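Possible protein of nuclear scaffold (Encephalitozoon cuniculi, PDB 3KAE) is the Cdc27 subunit of the anaphase-promoting complex, whose N-terminal tetratricopeptide-repeat domain forms a homodimer and probably serves as a protein-binding scaffold. Local coordinates at residues 13-22 and 38-48; 203-214 and 230-241. All coordinates share one frame; numbering follows the deposited sequence.

How the contacts relate
Both contacts illustrate how a tetratricopeptide-repeat superhelix is built from antiparallel helices packed through small and branched side chains. Contact 1 lies near the N-terminus and contact 2 at the C-terminal end; they lie on different helices, with centres 34 Å apart and nearest atoms about 17 Å apart. Each is partly buried, but contact 1 has no exposed residue among those that touch, whereas contact 2 includes exposed Phe231 and Lys237 at its margin. Both reach the second subunit. Contact 1 is mainly aliphatic, with a valine knob and a tyrosine ring covered by a leucine. Contact 2 adds an aromatic pair and a serine–aspartate approach, because there the chain runs past its last helix and folds back over the preceding one.

Contact 1: residues 13-22 and 38-48; sequences IRYRDYETAI and LMSIVLYLNGE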
loop_
_atom_site.group_PDB
_atom_site.type_symbol
_atom_site.label_atom_id
_atom_site.label_comp_id
_atom_site.label_asym_id
_atom_site.label_seq_id
_atom_site.Cartn_x
_atom_site.Cartn_y
_atom_site.Cartn_z
ATOM N N ILE C 13 2.542 0.431 9.912
ATOM C CA ILE C 13 2.102 0.767 8.560
ATOM C C ILE C 13 3.196 1.593 7.880
ATOM O O ILE C 13 3.679 1.237 6.819
ATOM C CB ILE C 13 0.771 1.523 8.592
ATOM C CG1 ILE C 13 -0.331 0.561 9.058
ATOM C CG2 ILE C 13 0.463 2.111 7.214
ATOM C CD1 ILE C 13 -1.489 1.219 9.784
ATOM N N ARG C 14 3.607 2.663 8.552
ATOM C CA ARG C 14 4.721 3.494 8.119
ATOM C C ARG C 14 5.966 2.683 7.788
ATOM O O ARG C 14 6.732 3.069 6.924
ATOM C CB ARG C 14 5.013 4.582 9.152
ATOM C CG ARG C 14 6.436 5.083 9.146
ATOM C CD ARG C 14 6.537 6.447 9.809
ATOM N NE ARG C 14 6.469 6.388 11.264
ATOM C CZ ARG C 14 7.510 6.583 12.068
ATOM N NH1 ARG C 14 8.705 6.855 11.562
ATOM N NH2 ARG C 14 7.358 6.514 13.387
ATOM N N TYR C 15 6.159 1.535 8.429
ATOM C CA TYR C 15 7.326 0.697 8.109
ATOM C C TYR C 15 6.981 -0.424 7.137
ATOM O O TYR C 15 7.831 -1.235 6.766
ATOM C CB TYR C 15 7.993 0.151 9.385
ATOM C CG TYR C 15 8.869 1.179 10.084
ATOM C CD1 TYR C 15 8.330 2.065 11.003
ATOM C CD2 TYR C 15 10.234 1.272 9.804
ATOM C CE1 TYR C 15 9.121 3.011 11.640
ATOM C CE2 TYR C 15 11.036 2.221 10.426
ATOM C CZ TYR C 15 10.470 3.087 11.342
ATOM O OH TYR C 15 11.252 4.028 11.966
ATOM N N ARG C 16 5.729 -0.465 6.711
ATOM C CA ARG C 16 5.290 -1.450 5.736
ATOM C C ARG C 16 5.417 -2.828 6.348
ATOM O O ARG C 16 5.507 -3.843 5.648
ATOM C CB ARG C 16 6.062 -1.339 4.401
ATOM C CG ARG C 16 6.123 0.089 3.827
ATOM C CD ARG C 16 4.728 0.668 3.509
ATOM N NE ARG C 16 4.743 2.117 3.613
ATOM C CZ ARG C 16 3.657 2.868 3.743
ATOM N NH1 ARG C 16 2.466 2.296 3.772
ATOM N NH2 ARG C 16 3.766 4.188 3.849
ATOM N N ASP C 17 5.412 -2.854 7.675
ATOM C CA ASP C 17 5.350 -4.104 8.425
ATOM C C ASP C 17 3.874 -4.443 8.695
ATOM O O ASP C 17 3.341 -4.185 9.790
ATOM C CB ASP C 17 6.109 -3.989 9.749
ATOM C CG ASP C 17 6.012 -5.260 10.587
ATOM O OD1 ASP C 17 5.512 -6.296 10.078
ATOM O OD2 ASP C 17 6.427 -5.221 11.765
ATOM N N TYR C 18 3.225 -5.013 7.686
ATOM C CA TYR C 18 1.776 -5.145 7.678
ATOM C C TYR C 18 1.316 -6.321 8.540
ATOM O O TYR C 18 0.297 -6.218 9.210
ATOM C CB TYR C 18 1.245 -5.257 6.232
ATOM C CG TYR C 18 1.400 -3.979 5.383
ATOM C CD1 TYR C 18 1.170 -2.721 5.941
ATOM C CD2 TYR C 18 1.744 -4.041 4.016
ATOM C CE1 TYR C 18 1.291 -1.564 5.193
ATOM C CE2 TYR C 18 1.877 -2.864 3.244
ATOM C CZ TYR C 18 1.635 -1.637 3.847
ATOM O OH TYR C 18 1.741 -0.468 3.137
ATOM N N GLU C 19 2.064 -7.424 8.526
ATOM C CA GLU C 19 1.766 -8.574 9.409
ATOM C C GLU C 19 1.618 -8.144 10.872
ATOM O O GLU C 19 0.656 -8.489 11.556
ATOM C CB GLU C 19 2.832 -9.658 9.285
ATOM C CG GLU C 19 2.945 -10.279 7.877
ATOM C CD GLU C 19 1.631 -10.849 7.378
ATOM O OE1 GLU C 19 0.690 -10.972 8.183
ATOM O OE2 GLU C 19 1.533 -11.180 6.177
ATOM N N THR C 20 2.545 -7.340 11.353
ATOM C CA THR C 20 2.416 -6.819 12.705
ATOM C C THR C 20 1.144 -5.999 12.866
ATOM O O THR C 20 0.437 -6.127 13.855
ATOM C CB THR C 20 3.628 -5.971 13.081
ATOM O OG1 THR C 20 4.790 -6.794 13.030
ATOM C CG2 THR C 20 3.476 -5.385 14.448
ATOM N N ALA C 21 0.846 -5.159 11.888
ATOM C CA ALA C 21 -0.318 -4.281 11.965
ATOM C C ALA C 21 -1.613 -5.068 11.946
ATOM O O ALA C 21 -2.570 -4.717 12.621
ATOM C CB ALA C 21 -0.292 -3.265 10.796
ATOM N N ILE C 22 -1.654 -6.101 11.116
ATOM C CA ILE C 22 -2.795 -6.985 11.049
ATOM C C ILE C 22 -2.956 -7.711 12.423
ATOM O O ILE C 22 -4.048 -7.762 13.000
ATOM C CB ILE C 22 -2.629 -7.967 9.874
ATOM C CG1 ILE C 22 -2.712 -7.197 8.535
ATOM C CG2 ILE C 22 -3.690 -9.050 9.924
ATOM C CD1 ILE C 22 -2.286 -7.994 7.313
ATOM N N LEU C 38 -9.930 -0.181 10.354
ATOM C CA LEU C 38 -8.459 -0.194 10.372
ATOM C C LEU C 38 -7.889 -1.548 9.960
ATOM O O LEU C 38 -6.922 -1.641 9.191
ATOM C CB LEU C 38 -7.949 0.175 11.770
ATOM C CG LEU C 38 -6.437 0.138 12.025
ATOM C CD1 LEU C 38 -5.669 0.926 10.965
ATOM C CD2 LEU C 38 -6.117 0.690 13.400
ATOM N N MET C 39 -8.498 -2.590 10.499
ATOM C CA MET C 39 -8.165 -3.954 10.156
ATOM C C MET C 39 -8.340 -4.156 8.652
ATOM O O MET C 39 -7.479 -4.716 7.981
ATOM C CB MET C 39 -9.105 -4.885 10.930
ATOM C CG MET C 39 -9.006 -6.343 10.568
ATOM S SD MET C 39 -7.453 -7.085 11.058
ATOM C CE MET C 39 -7.986 -8.785 11.229
ATOM N N SER C 40 -9.481 -3.709 8.140
ATOM C CA SER C 40 -9.791 -3.828 6.728
ATOM C C SER C 40 -8.738 -3.136 5.843
ATOM O O SER C 40 -8.283 -3.681 4.840
ATOM C CB SER C 40 -11.161 -3.213 6.460
ATOM O OG SER C 40 -12.191 -4.032 6.952
ATOM N N ILE C 41 -8.368 -1.926 6.233
ATOM C CA ILE C 41 -7.356 -1.147 5.521
ATOM C C ILE C 41 -6.015 -1.852 5.474
ATOM O O ILE C 41 -5.480 -2.098 4.393
ATOM C CB ILE C 41 -7.209 0.245 6.144
ATOM C CG1 ILE C 41 -8.526 1.007 5.997
ATOM C CG2 ILE C 41 -6.084 1.017 5.479
ATOM C CD1 ILE C 41 -8.470 2.427 6.457
ATOM N N VAL C 42 -5.495 -2.221 6.643
ATOM C CA VAL C 42 -4.198 -2.872 6.717
ATOM C C VAL C 42 -4.199 -4.169 5.919
ATOM O O VAL C 42 -3.212 -4.525 5.271
ATOM C CB VAL C 42 -3.762 -3.078 8.178
ATOM C CG1 VAL C 42 -2.462 -3.852 8.241
ATOM C CG2 VAL C 42 -3.618 -1.734 8.875
ATOM N N LEU C 43 -5.331 -4.853 5.919
ATOM C CA LEU C 43 -5.472 -6.071 5.121
ATOM C C LEU C 43 -5.416 -5.718 3.623
ATOM O O LEU C 43 -4.807 -6.437 2.816
ATOM C CB LEU C 43 -6.807 -6.740 5.461
ATOM C CG LEU C 43 -6.936 -8.214 5.882
ATOM C CD1 LEU C 43 -5.693 -8.773 6.526
ATOM C CD2 LEU C 43 -8.128 -8.380 6.835
ATOM N N TYR C 44 -6.068 -4.614 3.253
ATOM C CA TYR C 44 -6.041 -4.151 1.864
ATOM C C TYR C 44 -4.591 -3.845 1.492
ATOM O O TYR C 44 -4.077 -4.347 0.496
ATOM C CB TYR C 44 -6.932 -2.917 1.651
ATOM C CG TYR C 44 -6.805 -2.355 0.247
ATOM C CD1 TYR C 44 -7.607 -2.830 -0.792
ATOM C CD2 TYR C 44 -5.846 -1.390 -0.055
ATOM C CE1 TYR C 44 -7.480 -2.345 -2.076
ATOM C CE2 TYR C 44 -5.726 -0.885 -1.341
ATOM C CZ TYR C 44 -6.542 -1.370 -2.344
ATOM O OH TYR C 44 -6.410 -0.901 -3.620
ATOM N N LEU C 45 -3.920 -3.063 2.329
ATOM C CA LEU C 45 -2.536 -2.697 2.070
ATOM C C LEU C 45 -1.633 -3.909 1.902
ATOM O O LEU C 45 -0.645 -3.857 1.173
ATOM C CB LEU C 45 -1.995 -1.780 3.160
ATOM C CG LEU C 45 -2.633 -0.389 3.201
ATOM C CD1 LEU C 45 -2.233 0.351 4.487
ATOM C CD2 LEU C 45 -2.271 0.430 1.934
ATOM N N ASN C 46 -1.979 -5.006 2.568
ATOM C CA ASN C 46 -1.142 -6.195 2.522
ATOM C C ASN C 46 -1.500 -7.082 1.346
ATOM O O ASN C 46 -0.996 -8.199 1.216
ATOM C CB ASN C 46 -1.223 -6.971 3.840
ATOM C CG ASN C 46 -0.133 -8.011 3.965
ATOM O OD1 ASN C 46 -0.370 -9.143 4.415
ATOM N ND2 ASN C 46 1.077 -7.641 3.558
ATOM N N GLY C 47 -2.392 -6.581 0.494
ATOM C CA GLY C 47 -2.800 -7.288 -0.710
ATOM C C GLY C 47 -3.844 -8.366 -0.479
ATOM O O GLY C 47 -4.052 -9.207 -1.353
ATOM N N GLU C 48 -4.511 -8.338 0.679
ATOM C CA GLU C 48 -5.469 -9.391 1.033
ATOM C C GLU C 48 -6.916 -8.936 0.920
ATOM O O GLU C 48 -7.583 -8.651 1.921
ATOM C CB GLU C 48 -5.190 -9.937 2.442
ATOM C CG GLU C 48 -3.789 -10.483 2.611
ATOM C CD GLU C 48 -3.566 -11.116 3.970
ATOM O OE1 GLU C 48 -2.851 -10.518 4.814
ATOM O OE2 GLU C 48 -4.124 -12.211 4.199
#
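Helices 18-22 and 38-45 run nearly antiparallel, at 159° with axes 9.3 Å apart, in the helical stack of a tetratricopeptide-repeat domain; Tyr18 lies opposite Asn46 and Ile22 opposite Val42. Val42 is the knob of a knobs-into-holes contact, seated among Ile13, Tyr18, Ala21 and Ile22. Its two methyls divide the work. CG1, anti to the backbone N (chi1 176°), presses into the helix 18-22 surface and comes within 3.4 Å of Ala21 CB, tighter than usual van der Waals contact. CG2 turns to the other helix of the hairpin and meets Ile13 CD1 at 3.8 Å. Thus one valine touches both helices that flank the 15-17 turn.

Beyond it, Ile22 CD1 reaches Leu43 CD1 at 3.6 Å, the two side chains crossing at about a right angle, while Glu48, whose carboxylate forms a salt bridge with Arg51, borders Ile22 CD1. The Tyr18 ring is sandwiched: Arg16 CA lies over one face and Leu45 CB over the other, the latter a CH-pi contact 3.9 Å from the ring centroid. Helix 36-45 ends here in a Schellman motif with Gly47 as its positive-phi residue. Leu45 also packs on Arg16 of the second subunit. Within the chain, Arg16 NH1 donates to Tyr18 OH at 2.9 Å, with the hydroxyl oxygen close to the guanidinium plane.

Contact 2: residues 203-214 and 230-241; sequences VPGIGSYFISNA and CFELVRRKDPMF
The last antiparallel helix pair of this tetratricopeptide-repeat domain is joined here, helices 206-214 and 230-237 running at 150° with axes 8.6 Å apart, and the chain after it folds back across the first helix. Phe241 carries that return. Its CG points away from the backbone N (chi1 173°), which lays the ring flat against Ser208 CB, 3.8 Å from the ring centroid in a CH-pi contact, and drives its edge into the face of Tyr209. This T-shaped pair has perpendicular planes and centroids 5.0 Å apart.

Ser208 OG approaches Asp238 OD1 at 3.1 Å, although Gly205 O competes for the same proton. Val203 CG1 packs on Lys237 CB at 3.6 Å, beside the cis-proline Pro204. Deeper between the helices, Ile211 CG2 is the meeting point for three residues: Cys230 CB, Leu233 CD2 and, at 3.9 Å, Val234 CG2. Ala214 CB faces Cys230 SG near the closed end of the hairpin.

Helices 176-190 and 193-200 flank the pair, Tyr180 touching Tyr209 and Met200 touching Leu233, while Phe23 of the second subunit meets the Tyr209 ring edge-to-face.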
loop_
_atom_site.group_PDB
_atom_site.type_symbol
_atom_site.label_atom_id
_atom_site.label_comp_id
_atom_site.label_asym_id
_atom_site.label_seq_id
_atom_site.Cartn_x
_atom_site.Cartn_y
_atom_site.Cartn_z
ATOM N N VAL C 203 12.112 14.323 -19.166
ATOM C CA VAL C 203 12.031 12.872 -19.263
ATOM C C VAL C 203 13.303 12.304 -18.671
ATOM O O VAL C 203 14.385 12.528 -19.216
ATOM C CB VAL C 203 11.968 12.435 -20.740
ATOM C CG1 VAL C 203 11.835 10.917 -20.871
ATOM C CG2 VAL C 203 10.834 13.152 -21.454
ATOM N N PRO C 204 13.191 11.565 -17.555
ATOM C CA PRO C 204 11.950 11.188 -16.858
ATOM C C PRO C 204 11.246 12.341 -16.147
ATOM O O PRO C 204 11.884 13.323 -15.749
ATOM C CB PRO C 204 12.426 10.172 -15.816
ATOM C CG PRO C 204 13.791 9.748 -16.274
ATOM C CD PRO C 204 14.371 10.951 -16.925
ATOM N N GLY C 205 9.931 12.205 -15.994
ATOM C CA GLY C 205 9.110 13.218 -15.351
ATOM C C GLY C 205 7.816 13.451 -16.121
ATOM O O GLY C 205 7.362 12.563 -16.837
ATOM N N ILE C 206 7.236 14.645 -15.992
ATOM C CA ILE C 206 5.990 14.976 -16.676
ATOM C C ILE C 206 6.124 14.764 -18.191
ATOM O O ILE C 206 5.150 14.416 -18.880
ATOM C CB ILE C 206 5.562 16.430 -16.374
ATOM C CG1 ILE C 206 4.126 16.677 -16.829
ATOM C CG2 ILE C 206 6.542 17.439 -17.006
ATOM C CD1 ILE C 206 3.574 18.025 -16.404
ATOM N N GLY C 207 7.336 14.955 -18.704
ATOM C CA GLY C 207 7.566 14.807 -20.129
ATOM C C GLY C 207 7.290 13.398 -20.612
ATOM O O GLY C 207 6.854 13.185 -21.749
ATOM N N SER C 208 7.554 12.432 -19.747
ATOM C CA SER C 208 7.355 11.021 -20.077
ATOM C C SER C 208 5.900 10.760 -20.460
ATOM O O SER C 208 5.606 10.011 -21.390
ATOM C CB SER C 208 7.758 10.128 -18.890
ATOM O OG SER C 208 8.960 10.592 -18.292
ATOM N N TYR C 209 4.985 11.389 -19.740
ATOM C CA TYR C 209 3.568 11.281 -20.065
ATOM C C TYR C 209 3.251 12.024 -21.363
ATOM O O TYR C 209 2.656 11.462 -22.269
ATOM C CB TYR C 209 2.713 11.844 -18.925
ATOM C CG TYR C 209 2.884 11.132 -17.610
ATOM C CD1 TYR C 209 2.073 10.053 -17.278
ATOM C CD2 TYR C 209 3.849 11.541 -16.695
ATOM C CE1 TYR C 209 2.213 9.392 -16.073
ATOM C CE2 TYR C 209 4.005 10.891 -15.484
ATOM C CZ TYR C 209 3.178 9.809 -15.167
ATOM O OH TYR C 209 3.312 9.127 -13.958
ATOM N N PHE C 210 3.659 13.285 -21.449
ATOM C CA PHE C 210 3.342 14.098 -22.636
ATOM C C PHE C 210 3.866 13.477 -23.935
ATOM O O PHE C 210 3.112 13.217 -24.861
ATOM C CB PHE C 210 3.856 15.524 -22.481
ATOM C CG PHE C 210 3.313 16.475 -23.520
ATOM C CD1 PHE C 210 2.128 17.154 -23.294
ATOM C CD2 PHE C 210 3.974 16.662 -24.726
ATOM C CE1 PHE C 210 1.610 18.013 -24.235
ATOM C CE2 PHE C 210 3.479 17.523 -25.675
ATOM C CZ PHE C 210 2.292 18.204 -25.431
ATOM N N ILE C 211 5.160 13.213 -23.984
ATOM C CA ILE C 211 5.751 12.571 -25.144
ATOM C C ILE C 211 5.123 11.208 -25.451
ATOM O O ILE C 211 4.977 10.839 -26.621
ATOM C CB ILE C 211 7.274 12.422 -24.988
ATOM C CG1 ILE C 211 7.911 13.764 -24.612
ATOM C CG2 ILE C 211 7.893 11.857 -26.260
ATOM C CD1 ILE C 211 7.440 14.901 -25.430
ATOM N N SER C 212 4.773 10.450 -24.410
ATOM C CA SER C 212 4.105 9.161 -24.609
ATOM C C SER C 212 2.756 9.385 -25.309
ATOM O O SER C 212 2.412 8.717 -26.288
ATOM C CB SER C 212 3.906 8.415 -23.275
ATOM O OG SER C 212 5.153 7.994 -22.750
ATOM N N ASN C 213 1.982 10.333 -24.808
ATOM C CA ASN C 213 0.715 10.604 -25.416
ATOM C C ASN C 213 0.952 11.118 -26.856
ATOM O O ASN C 213 0.231 10.748 -27.787
ATOM C CB ASN C 213 -0.081 11.581 -24.565
ATOM C CG ASN C 213 -0.674 10.920 -23.322
ATOM O OD1 ASN C 213 -0.848 9.704 -23.280
ATOM N ND2 ASN C 213 -0.989 11.720 -22.314
ATOM N N ALA C 214 1.988 11.938 -27.037
ATOM C CA ALA C 214 2.353 12.443 -28.366
ATOM C C ALA C 214 2.542 11.291 -29.344
ATOM O O ALA C 214 1.963 11.293 -30.430
ATOM C CB ALA C 214 3.637 13.318 -28.314
ATOM N N CYS C 230 9.191 9.534 -30.869
ATOM C CA CYS C 230 8.677 9.812 -29.526
ATOM C C CYS C 230 8.789 8.624 -28.568
ATOM O O CYS C 230 9.283 8.769 -27.453
ATOM C CB CYS C 230 7.231 10.296 -29.606
ATOM S SG CYS C 230 7.048 12.022 -30.150
ATOM N N PHE C 231 8.320 7.456 -28.998
ATOM C CA PHE C 231 8.387 6.250 -28.178
ATOM C C PHE C 231 9.839 5.910 -27.866
ATOM O O PHE C 231 10.191 5.651 -26.723
ATOM C CB PHE C 231 7.733 5.067 -28.893
ATOM C CG PHE C 231 6.230 5.144 -28.969
ATOM C CD1 PHE C 231 5.458 5.133 -27.811
ATOM C CD2 PHE C 231 5.586 5.182 -30.206
ATOM C CE1 PHE C 231 4.070 5.182 -27.878
ATOM C CE2 PHE C 231 4.204 5.234 -30.287
ATOM C CZ PHE C 231 3.442 5.231 -29.120
ATOM N N GLU C 232 10.678 5.914 -28.894
ATOM C CA GLU C 232 12.095 5.610 -28.727
ATOM C C GLU C 232 12.754 6.522 -27.692
ATOM O O GLU C 232 13.530 6.055 -26.861
ATOM C CB GLU C 232 12.826 5.699 -30.076
ATOM N N LEU C 233 12.440 7.816 -27.733
ATOM C CA LEU C 233 12.974 8.758 -26.749
ATOM C C LEU C 233 12.708 8.286 -25.322
ATOM O O LEU C 233 13.641 8.116 -24.532
ATOM C CB LEU C 233 12.391 10.162 -26.948
ATOM C CG LEU C 233 12.448 11.049 -25.695
ATOM C CD1 LEU C 233 13.883 11.345 -25.310
ATOM C CD2 LEU C 233 11.684 12.338 -25.886
ATOM N N VAL C 234 11.433 8.073 -24.998
ATOM C CA VAL C 234 11.045 7.603 -23.665
ATOM C C VAL C 234 11.636 6.227 -23.335
ATOM O O VAL C 234 12.080 5.995 -22.217
ATOM C CB VAL C 234 9.506 7.583 -23.502
ATOM C CG1 VAL C 234 9.108 7.183 -22.066
ATOM C CG2 VAL C 234 8.916 8.953 -23.904
ATOM N N ARG C 235 11.653 5.321 -24.312
ATOM C CA ARG C 235 12.241 3.993 -24.105
ATOM C C ARG C 235 13.678 4.088 -23.600
ATOM O O ARG C 235 14.131 3.225 -22.856
ATOM C CB ARG C 235 12.218 3.156 -25.392
ATOM C CG ARG C 235 10.843 2.767 -25.908
ATOM N N ARG C 236 14.394 5.135 -24.007
ATOM C CA ARG C 236 15.792 5.297 -23.605
ATOM C C ARG C 236 16.025 6.158 -22.361
ATOM O O ARG C 236 16.808 5.783 -21.494
ATOM C CB ARG C 236 16.665 5.787 -24.769
ATOM C CG ARG C 236 16.121 6.933 -25.581
ATOM C CD ARG C 236 16.996 7.165 -26.810
ATOM N NE ARG C 236 16.793 8.506 -27.347
ATOM C CZ ARG C 236 16.320 8.772 -28.556
ATOM N NH1 ARG C 236 16.015 7.779 -29.384
ATOM N NH2 ARG C 236 16.165 10.034 -28.940
ATOM N N LYS C 237 15.359 7.307 -22.275
ATOM C CA LYS C 237 15.519 8.199 -21.122
ATOM C C LYS C 237 14.672 7.766 -19.922
ATOM O O LYS C 237 14.808 8.310 -18.822
ATOM C CB LYS C 237 15.163 9.639 -21.501
ATOM C CG LYS C 237 16.180 10.335 -22.393
ATOM C CD LYS C 237 15.737 11.756 -22.704
ATOM C CE LYS C 237 16.715 12.446 -23.632
ATOM N NZ LYS C 237 16.128 13.659 -24.271
ATOM N N ASP C 238 13.791 6.796 -20.146
ATOM C CA ASP C 238 12.888 6.325 -19.108
ATOM C C ASP C 238 12.291 4.979 -19.492
ATOM O O ASP C 238 11.077 4.851 -19.614
ATOM C CB ASP C 238 11.776 7.344 -18.877
ATOM C CG ASP C 238 11.035 7.096 -17.580
ATOM O OD1 ASP C 238 10.101 7.861 -17.238
ATOM O OD2 ASP C 238 11.401 6.117 -16.909
ATOM N N PRO C 239 13.148 3.962 -19.665
ATOM C CA PRO C 239 12.753 2.661 -20.221
ATOM C C PRO C 239 11.680 1.981 -19.392
ATOM O O PRO C 239 10.839 1.254 -19.927
ATOM C CB PRO C 239 14.044 1.836 -20.142
ATOM C CG PRO C 239 15.140 2.822 -19.912
ATOM C CD PRO C 239 14.528 3.944 -19.156
ATOM N N MET C 240 11.722 2.211 -18.087
ATOM C CA MET C 240 10.823 1.531 -17.180
ATOM C C MET C 240 9.477 2.239 -17.039
ATOM O O MET C 240 8.553 1.677 -16.449
ATOM C CB MET C 240 11.506 1.350 -15.827
ATOM C CG MET C 240 12.621 0.308 -15.856
ATOM S SD MET C 240 14.106 0.843 -14.990
ATOM C CE MET C 240 13.388 1.571 -13.527
ATOM N N PHE C 241 9.358 3.456 -17.582
ATOM C CA PHE C 241 8.075 4.161 -17.598
ATOM C C PHE C 241 7.082 3.347 -18.416
ATOM O O PHE C 241 6.057 2.899 -17.939
ATOM C CB PHE C 241 8.216 5.553 -18.213
ATOM C CG PHE C 241 6.899 6.265 -18.422
ATOM C CD1 PHE C 241 6.377 7.090 -17.437
ATOM C CD2 PHE C 241 6.181 6.101 -19.598
ATOM C CE1 PHE C 241 5.162 7.747 -17.628
ATOM C CE2 PHE C 241 4.959 6.746 -19.791
ATOM C CZ PHE C 241 4.455 7.578 -18.819
#